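SusD homolog (Bacteroides thetaiotaomicron, PDB 4MRU) probably binds mucin O-glycans as a SusD-like, TPR-type outer-membrane lipoprotein that would capture them at the cell surface for uptake. Local coordinates at residues His41-Met46 with Ala81-Val86; Lys93-Val97 with Ala110-Arg114. All blocks are in the same frame, centred on the assembly; numbering follows the deposited sequence.

Contact 1: residues His41-Met46 with Ala81-Val86; sequences HLYQFM and APFTDV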
ATOM      1  N   HIS A  41       2.986 -14.861   9.740  1.00 22.04           N
ATOM      2  CA  HIS A  41       1.741 -15.565   9.462  1.00 18.01           C
ATOM      3  C   HIS A  41       0.692 -14.598   8.865  1.00 20.27           C
ATOM      4  O   HIS A  41      -0.051 -14.970   7.972  1.00 22.26           O
ATOM      5  CB  HIS A  41       1.179 -16.242  10.700  1.00 19.97           C
ATOM      6  CG  HIS A  41      -0.116 -16.942  10.433  1.00 20.50           C
ATOM      7  ND1 HIS A  41      -1.336 -16.338  10.648  1.00 20.12           N
ATOM      8  CD2 HIS A  41      -0.382 -18.170   9.927  1.00 20.14           C
ATOM      9  CE1 HIS A  41      -2.306 -17.160  10.280  1.00 21.16           C
ATOM     10  NE2 HIS A  41      -1.753 -18.274   9.817  1.00 22.37           N
ATOM     11  N   LEU A  42       0.644 -13.379   9.370  1.00 18.80           N
ATOM     12  CA  LEU A  42      -0.248 -12.333   8.871  1.00 19.65           C
ATOM     13  C   LEU A  42       0.294 -11.716   7.564  1.00 18.67           C
ATOM     14  O   LEU A  42      -0.432 -11.582   6.588  1.00 19.02           O
ATOM     15  CB  LEU A  42      -0.473 -11.276   9.945  1.00 19.67           C
ATOM     16  CG  LEU A  42      -1.314 -10.051   9.594  1.00 27.14           C
ATOM     17  CD1 LEU A  42      -2.590 -10.382   8.839  1.00 28.24           C
ATOM     18  CD2 LEU A  42      -1.633  -9.312  10.897  1.00 31.09           C
ATOM     19  N   TYR A  43       1.584 -11.426   7.532  1.00 15.90           N
ATOM     20  CA  TYR A  43       2.248 -10.891   6.344  1.00 16.14           C
ATOM     21  C   TYR A  43       1.916 -11.713   5.071  1.00 18.34           C
ATOM     22  O   TYR A  43       1.632 -11.150   4.006  1.00 14.87           O
ATOM     23  CB  TYR A  43       3.781 -10.777   6.564  1.00 17.16           C
ATOM     24  CG  TYR A  43       4.466 -10.028   5.453  1.00 18.16           C
ATOM     25  CD1 TYR A  43       4.785 -10.668   4.267  1.00 16.37           C
ATOM     26  CD2 TYR A  43       4.806  -8.662   5.581  1.00 18.90           C
ATOM     27  CE1 TYR A  43       5.418  -9.989   3.229  1.00 18.28           C
ATOM     28  CE2 TYR A  43       5.385  -7.965   4.512  1.00 17.69           C
ATOM     29  CZ  TYR A  43       5.683  -8.632   3.342  1.00 20.00           C
ATOM     30  OH  TYR A  43       6.268  -7.967   2.284  1.00 19.25           O
ATOM     31  N   GLN A  44       2.016 -13.041   5.143  1.00 18.08           N
ATOM     32  CA  GLN A  44       1.892 -13.855   3.912  1.00 17.57           C
ATOM     33  C   GLN A  44       0.557 -13.605   3.200  1.00 19.13           C
ATOM     34  O   GLN A  44       0.504 -13.518   1.993  1.00 21.34           O
ATOM     35  CB  GLN A  44       2.107 -15.348   4.192  1.00 18.16           C
ATOM     36  CG  GLN A  44       1.016 -15.994   5.026  1.00 19.81           C
ATOM     37  CD  GLN A  44       1.344 -17.420   5.399  1.00 20.85           C
ATOM     38  OE1 GLN A  44       1.966 -18.159   4.615  1.00 20.65           O
ATOM     39  NE2 GLN A  44       0.921 -17.830   6.596  1.00 20.86           N
ATOM     40  N   PHE A  45      -0.498 -13.435   3.965  1.00 19.21           N
ATOM     41  CA  PHE A  45      -1.826 -13.207   3.406  1.00 17.82           C
ATOM     42  C   PHE A  45      -2.006 -11.761   2.974  1.00 18.67           C
ATOM     43  O   PHE A  45      -2.399 -11.492   1.843  1.00 20.74           O
ATOM     44  CB  PHE A  45      -2.907 -13.555   4.409  1.00 17.03           C
ATOM     45  CG  PHE A  45      -2.918 -15.009   4.817  1.00 17.78           C
ATOM     46  CD1 PHE A  45      -3.266 -15.985   3.894  1.00 21.23           C
ATOM     47  CD2 PHE A  45      -2.579 -15.382   6.077  1.00 19.33           C
ATOM     48  CE1 PHE A  45      -3.246 -17.314   4.240  1.00 22.33           C
ATOM     49  CE2 PHE A  45      -2.588 -16.723   6.459  1.00 23.14           C
ATOM     50  CZ  PHE A  45      -2.932 -17.682   5.536  1.00 20.74           C
HETATM   51  N   MSE A  46      -1.761 -10.831   3.883  1.00 20.71           N
HETATM   52  CA  MSE A  46      -2.129  -9.418   3.639  1.00 21.13           C
HETATM   53  C   MSE A  46      -1.188  -8.759   2.664  1.00 20.94           C
HETATM   54  O   MSE A  46      -1.611  -8.054   1.754  1.00 18.65           O
HETATM   55  CB  MSE A  46      -2.141  -8.688   4.975  1.00 20.75           C
HETATM   56  CG  MSE A  46      -2.666  -7.278   4.863  1.00 21.20           C
HETATM   57 SE   MSE A  46      -2.807  -6.641   6.732  0.75 29.44          SE
HETATM   58  CE  MSE A  46      -4.130  -5.186   6.281  1.00 22.57           C
ATOM     59  N   ALA A  81      -7.155 -13.330   7.829  1.00 20.72           N
ATOM     60  CA  ALA A  81      -6.062 -12.560   8.474  1.00 21.27           C
ATOM     61  C   ALA A  81      -6.106 -11.045   8.237  1.00 22.85           C
ATOM     62  O   ALA A  81      -5.947 -10.292   9.177  1.00 22.76           O
ATOM     63  CB  ALA A  81      -4.702 -13.105   8.065  1.00 26.71           C
ATOM     64  N   PRO A  82      -6.355 -10.585   6.993  1.00 21.46           N
ATOM     65  CA  PRO A  82      -6.348  -9.114   6.814  1.00 21.21           C
ATOM     66  C   PRO A  82      -7.499  -8.320   7.487  1.00 22.49           C
ATOM     67  O   PRO A  82      -7.477  -7.093   7.482  1.00 24.79           O
ATOM     68  CB  PRO A  82      -6.426  -8.953   5.289  1.00 23.16           C
ATOM     69  CG  PRO A  82      -6.025 -10.295   4.738  1.00 22.88           C
ATOM     70  CD  PRO A  82      -6.585 -11.277   5.717  1.00 24.64           C
ATOM     71  N   PHE A  83      -8.512  -9.010   7.976  1.00 24.22           N
ATOM     72  CA  PHE A  83      -9.697  -8.387   8.608  1.00 20.04           C
ATOM     73  C   PHE A  83      -9.725  -8.783  10.052  1.00 19.66           C
ATOM     74  O   PHE A  83      -9.487  -7.956  10.947  1.00 23.18           O
ATOM     75  CB  PHE A  83     -11.002  -8.809   7.895  1.00 19.88           C
ATOM     76  CG  PHE A  83     -12.257  -8.162   8.456  1.00 18.01           C
ATOM     77  CD1 PHE A  83     -12.922  -8.741   9.497  1.00 21.95           C
ATOM     78  CD2 PHE A  83     -12.758  -7.006   7.914  1.00 19.04           C
ATOM     79  CE1 PHE A  83     -14.065  -8.168  10.022  1.00 23.32           C
ATOM     80  CE2 PHE A  83     -13.888  -6.413   8.429  1.00 21.75           C
ATOM     81  CZ  PHE A  83     -14.543  -6.992   9.485  1.00 24.24           C
ATOM     82  N   THR A  84      -9.967 -10.068  10.288  1.00 19.69           N
ATOM     83  CA  THR A  84     -10.192 -10.542  11.642  1.00 22.38           C
ATOM     84  C   THR A  84      -8.926 -10.443  12.510  1.00 22.83           C
ATOM     85  O   THR A  84      -8.987  -9.983  13.639  1.00 22.92           O
ATOM     86  CB  THR A  84     -10.691 -11.989  11.653  1.00 21.77           C
ATOM     87  OG1 THR A  84     -11.912 -12.097  10.893  1.00 22.28           O
ATOM     88  CG2 THR A  84     -10.952 -12.475  13.111  1.00 25.54           C
ATOM     89  N   ASP A  85      -7.776 -10.886  12.002  1.00 21.97           N
ATOM     90  CA  ASP A  85      -6.533 -10.805  12.805  1.00 22.68           C
ATOM     91  C   ASP A  85      -6.044  -9.372  13.056  1.00 23.44           C
ATOM     92  O   ASP A  85      -5.640  -9.039  14.178  1.00 20.82           O
ATOM     93  CB  ASP A  85      -5.421 -11.645  12.161  1.00 25.26           C
ATOM     94  CG  ASP A  85      -5.752 -13.133  12.154  1.00 27.73           C
ATOM     95  OD1 ASP A  85      -6.720 -13.541  12.815  1.00 31.61           O
ATOM     96  OD2 ASP A  85      -5.076 -13.895  11.442  1.00 27.77           O
ATOM     97  N   VAL A  86      -6.082  -8.526  12.037  1.00 20.52           N
ATOM     98  CA  VAL A  86      -5.699  -7.133  12.234  1.00 20.29           C
ATOM     99  C   VAL A  86      -6.559  -6.473  13.310  1.00 21.02           C
ATOM    100  O   VAL A  86      -6.037  -5.873  14.216  1.00 18.76           O
ATOM    101  CB  VAL A  86      -5.767  -6.307  10.939  1.00 19.83           C
ATOM    102  CG1 VAL A  86      -5.383  -4.881  11.212  1.00 24.36           C
ATOM    103  CG2 VAL A  86      -4.780  -6.855   9.922  1.00 24.49           C
TER
HETATM  104  O   HOH W   1      -2.318 -13.893  11.316  1.00 26.60           O
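Asp85 OD2 meets His41 through a bridging water that lies 2.8 Å from Asp85 OD2, to which it donates, and 2.7 Å from His41 ND1. The water sits in the plane of the imidazole, at its edge. His41 ND1 and Asp85 OD2 themselves stay 4.5 Å apart, so the link is water-mediated rather than a direct salt bridge. The other carboxylate oxygen, Asp85 OD1, is paired with Lys80, and one face of the imidazole rests against the rim of the Phe45 ring.

Inward from this polar edge the contact is apolar. Leu42 reaches over Ala81 because its CG is anti to the backbone N (chi1 176°): one methyl, CD1, comes to 3.5 Å from Ala81 CB, while the other, CD2, turns to Val86 CG2. Ala81 CB also receives the Phe45 ring, which approaches obliquely through CD2 at 3.7 Å. Met46, modelled as selenomethionine, is extended beyond CG, and it and Pro82 slide past each other in opposite directions; SE ends 3.8 Å from Val86 CG2. The backbones come close at two places, Leu42 opposite Ala81 and, nearer still, Met46 opposite Pro82. The segment axes, 9.5 Å apart at 146°, describe a roughly antiparallel, splayed helix pair of the alpha-helical SusD fold. Helix 104-125 extends the packing through Ile117, Arg120 and Ile124.

No direct hydrogen bond joins the segments, and Pro82 O is buried here without a polar partner; the pairing therefore depends mainly on apolar side chains, and the only hydrogen-bonded link between the segments is the water at the edge.

Contact 2: residues Lys93-Val97 with Ala110-Arg114; sequences KYYAV and AKLLR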
ATOM      1  N   LYS A  93      -4.519  -3.893  22.254  1.00 22.20           N
ATOM      2  CA  LYS A  93      -3.334  -3.047  22.497  1.00 23.74           C
ATOM      3  C   LYS A  93      -3.751  -1.584  22.624  1.00 23.51           C
ATOM      4  O   LYS A  93      -3.304  -0.879  23.544  1.00 24.86           O
ATOM      5  CB  LYS A  93      -2.310  -3.228  21.397  1.00 21.14           C
ATOM      6  CG  LYS A  93      -1.746  -4.639  21.274  1.00 22.83           C
ATOM      7  CD  LYS A  93      -0.871  -4.704  20.021  1.00 22.91           C
ATOM      8  CE  LYS A  93      -0.241  -6.082  19.810  1.00 25.46           C
ATOM      9  NZ  LYS A  93      -1.278  -7.134  19.820  1.00 29.70           N
ATOM     10  N   TYR A  94      -4.631  -1.148  21.727  1.00 21.76           N
ATOM     11  CA  TYR A  94      -5.170   0.216  21.748  1.00 21.83           C
ATOM     12  C   TYR A  94      -5.839   0.508  23.080  1.00 25.70           C
ATOM     13  O   TYR A  94      -5.546   1.523  23.724  1.00 21.92           O
ATOM     14  CB  TYR A  94      -6.169   0.446  20.598  1.00 25.98           C
ATOM     15  CG  TYR A  94      -6.691   1.886  20.542  1.00 27.86           C
ATOM     16  CD1 TYR A  94      -5.849   2.914  20.159  1.00 29.10           C
ATOM     17  CD2 TYR A  94      -7.995   2.204  20.887  1.00 29.24           C
ATOM     18  CE1 TYR A  94      -6.288   4.227  20.113  1.00 30.40           C
ATOM     19  CE2 TYR A  94      -8.454   3.537  20.839  1.00 34.49           C
ATOM     20  CZ  TYR A  94      -7.569   4.541  20.471  1.00 31.78           C
ATOM     21  OH  TYR A  94      -7.909   5.868  20.420  1.00 33.26           O
ATOM     22  N   TYR A  95      -6.702  -0.397  23.534  1.00 22.30           N
ATOM     23  CA  TYR A  95      -7.412  -0.168  24.789  1.00 25.66           C
ATOM     24  C   TYR A  95      -6.522  -0.294  26.021  1.00 28.94           C
ATOM     25  O   TYR A  95      -6.809   0.337  27.039  1.00 30.28           O
ATOM     26  CB  TYR A  95      -8.650  -1.089  24.884  1.00 31.67           C
ATOM     27  CG  TYR A  95      -9.829  -0.592  23.992  1.00 42.52           C
ATOM     28  CD1 TYR A  95     -10.256   0.743  24.041  1.00 55.76           C
ATOM     29  CD2 TYR A  95     -10.542  -1.466  23.141  1.00 51.29           C
ATOM     30  CE1 TYR A  95     -11.311   1.203  23.252  1.00 65.10           C
ATOM     31  CE2 TYR A  95     -11.606  -1.010  22.357  1.00 51.20           C
ATOM     32  CZ  TYR A  95     -11.977   0.325  22.413  1.00 61.14           C
ATOM     33  OH  TYR A  95     -13.018   0.802  21.664  1.00 64.18           O
ATOM     34  N   ALA A  96      -5.422  -1.051  25.944  1.00 26.74           N
ATOM     35  CA  ALA A  96      -4.460  -1.109  27.043  1.00 29.39           C
ATOM     36  C   ALA A  96      -3.837   0.266  27.265  1.00 29.54           C
ATOM     37  O   ALA A  96      -3.700   0.735  28.408  1.00 29.21           O
ATOM     38  CB  ALA A  96      -3.376  -2.161  26.790  1.00 32.00           C
ATOM     39  N   VAL A  97      -3.490   0.940  26.180  1.00 24.12           N
ATOM     40  CA  VAL A  97      -2.942   2.274  26.311  1.00 24.49           C
ATOM     41  C   VAL A  97      -3.931   3.195  26.963  1.00 27.71           C
ATOM     42  O   VAL A  97      -3.563   3.958  27.900  1.00 27.67           O
ATOM     43  CB  VAL A  97      -2.533   2.882  24.945  1.00 24.42           C
ATOM     44  CG1 VAL A  97      -1.995   4.290  25.126  1.00 25.00           C
ATOM     45  CG2 VAL A  97      -1.500   2.011  24.256  1.00 24.28           C
ATOM     46  N   ALA A 110      -1.135   6.445  20.243  1.00 20.83           N
ATOM     47  CA  ALA A 110      -2.007   5.307  20.088  1.00 22.86           C
ATOM     48  C   ALA A 110      -3.071   5.569  19.039  1.00 21.73           C
ATOM     49  O   ALA A 110      -3.339   4.731  18.189  1.00 22.67           O
ATOM     50  CB  ALA A 110      -2.662   4.968  21.421  1.00 23.06           C
ATOM     51  N   LYS A 111      -3.693   6.736  19.119  1.00 22.20           N
ATOM     52  CA  LYS A 111      -4.688   7.160  18.158  1.00 23.34           C
ATOM     53  C   LYS A 111      -4.133   7.179  16.725  1.00 21.44           C
ATOM     54  O   LYS A 111      -4.749   6.706  15.800  1.00 19.19           O
ATOM     55  CB  LYS A 111      -5.217   8.548  18.614  1.00 25.00           C
ATOM     56  CG  LYS A 111      -6.349   9.135  17.801  1.00 29.00           C
ATOM     57  CD  LYS A 111      -6.940  10.420  18.461  1.00 27.04           C
ATOM     58  CE  LYS A 111      -7.663  10.145  19.751  1.00 31.12           C
ATOM     59  NZ  LYS A 111      -8.136  11.411  20.360  1.00 30.36           N
ATOM     60  N   LEU A 112      -2.957   7.754  16.550  1.00 19.58           N
ATOM     61  CA  LEU A 112      -2.329   7.868  15.247  1.00 17.22           C
ATOM     62  C   LEU A 112      -2.002   6.494  14.685  1.00 19.03           C
ATOM     63  O   LEU A 112      -2.187   6.267  13.504  1.00 18.98           O
ATOM     64  CB  LEU A 112      -1.044   8.723  15.351  1.00 18.39           C
ATOM     65  CG  LEU A 112      -0.093   8.780  14.175  1.00 21.52           C
ATOM     66  CD1 LEU A 112      -0.854   9.308  12.962  1.00 23.25           C
ATOM     67  CD2 LEU A 112       1.117   9.659  14.483  1.00 22.90           C
ATOM     68  N   LEU A 113      -1.562   5.569  15.541  1.00 19.55           N
ATOM     69  CA  LEU A 113      -1.233   4.245  15.077  1.00 21.14           C
ATOM     70  C   LEU A 113      -2.500   3.489  14.703  1.00 20.16           C
ATOM     71  O   LEU A 113      -2.513   2.778  13.700  1.00 19.45           O
ATOM     72  CB  LEU A 113      -0.455   3.488  16.124  1.00 20.40           C
ATOM     73  CG  LEU A 113       0.963   4.008  16.293  1.00 23.31           C
ATOM     74  CD1 LEU A 113       1.539   3.416  17.547  1.00 22.12           C
ATOM     75  CD2 LEU A 113       1.851   3.697  15.082  1.00 27.96           C
ATOM     76  N   ARG A 114      -3.575   3.663  15.461  1.00 18.39           N
ATOM     77  CA  ARG A 114      -4.820   3.012  15.098  1.00 17.52           C
ATOM     78  C   ARG A 114      -5.319   3.490  13.717  1.00 19.11           C
ATOM     79  O   ARG A 114      -5.757   2.687  12.891  1.00 20.31           O
ATOM     80  CB  ARG A 114      -5.858   3.235  16.159  1.00 20.02           C
ATOM     81  CG  ARG A 114      -7.254   2.817  15.719  1.00 21.15           C
ATOM     82  CD  ARG A 114      -8.131   2.771  16.948  1.00 23.78           C
ATOM     83  NE  ARG A 114      -9.545   2.622  16.627  1.00 23.32           N
ATOM     84  CZ  ARG A 114     -10.415   3.611  16.526  1.00 25.37           C
ATOM     85  NH1 ARG A 114     -10.065   4.897  16.674  1.00 27.37           N
ATOM     86  NH2 ARG A 114     -11.677   3.307  16.278  1.00 23.37           N
TER
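Tyr94 lays its ring under the aliphatic part of Arg114. Arg114 CD stands 3.7 Å from the ring centroid and only 1° off the ring normal, a CH-pi contact centred on the face. The arginine chain is extended from CG to NE, which carries the guanidinium beyond the ring centre: Arg114 CZ is 5.2 Å from the Tyr94 centroid, so any cation-pi attraction is weak at best. The polar end has other partners, since Arg114 NE is hydrogen-bonded to the hydroxyl of Tyr91, NH1 forms a salt bridge with Glu162, and Tyr130 offers a further cation-pi contact.

The two segments run antiparallel, with local axes 10.3 Å apart at 166°. They belong to consecutive helices, 81-100 and 104-125, joined by a short turn: a helical hairpin of the kind repeated in TPR-like folds, consistent with this protein's assignment to that clan.

Ala110 lies at the edge of the same tyrosine. With Tyr94 CG anti to the backbone N (chi1 -177°), the ring extends across to the neighbouring helix, and its CE1 lies 3.6 Å from Ala110 O. The backbone N of Lys111 is also at that edge, near the ring plane. Ala110 CB touches Tyr94 CE1 at 3.9 Å and, one turn further along the first helix, Val97 CG1 at 3.8 Å. Val97 in turn packs on Thr27 of helix 24-32.

Overall arrangement
From the N terminus, the chain passes through helix 40-54, which supplies the first half of contact 1, and then crosses 34 residues, including strand 58-60, before helix 81-100 closes that loop at its first turn. The same helix continues to contact 2, where the short link 101-103 turns the chain back into helix 104-125. The two closures are therefore in series, neither nested nor crossed. Their centres lie about 19 Å apart and their nearest atoms about 7 Å, so they do not touch; helix 81-100 is their shared element. Contact 1 ties its beginning to helix 40-54, and contact 2 ties its later turns to helix 104-125, which also packs against contact 1.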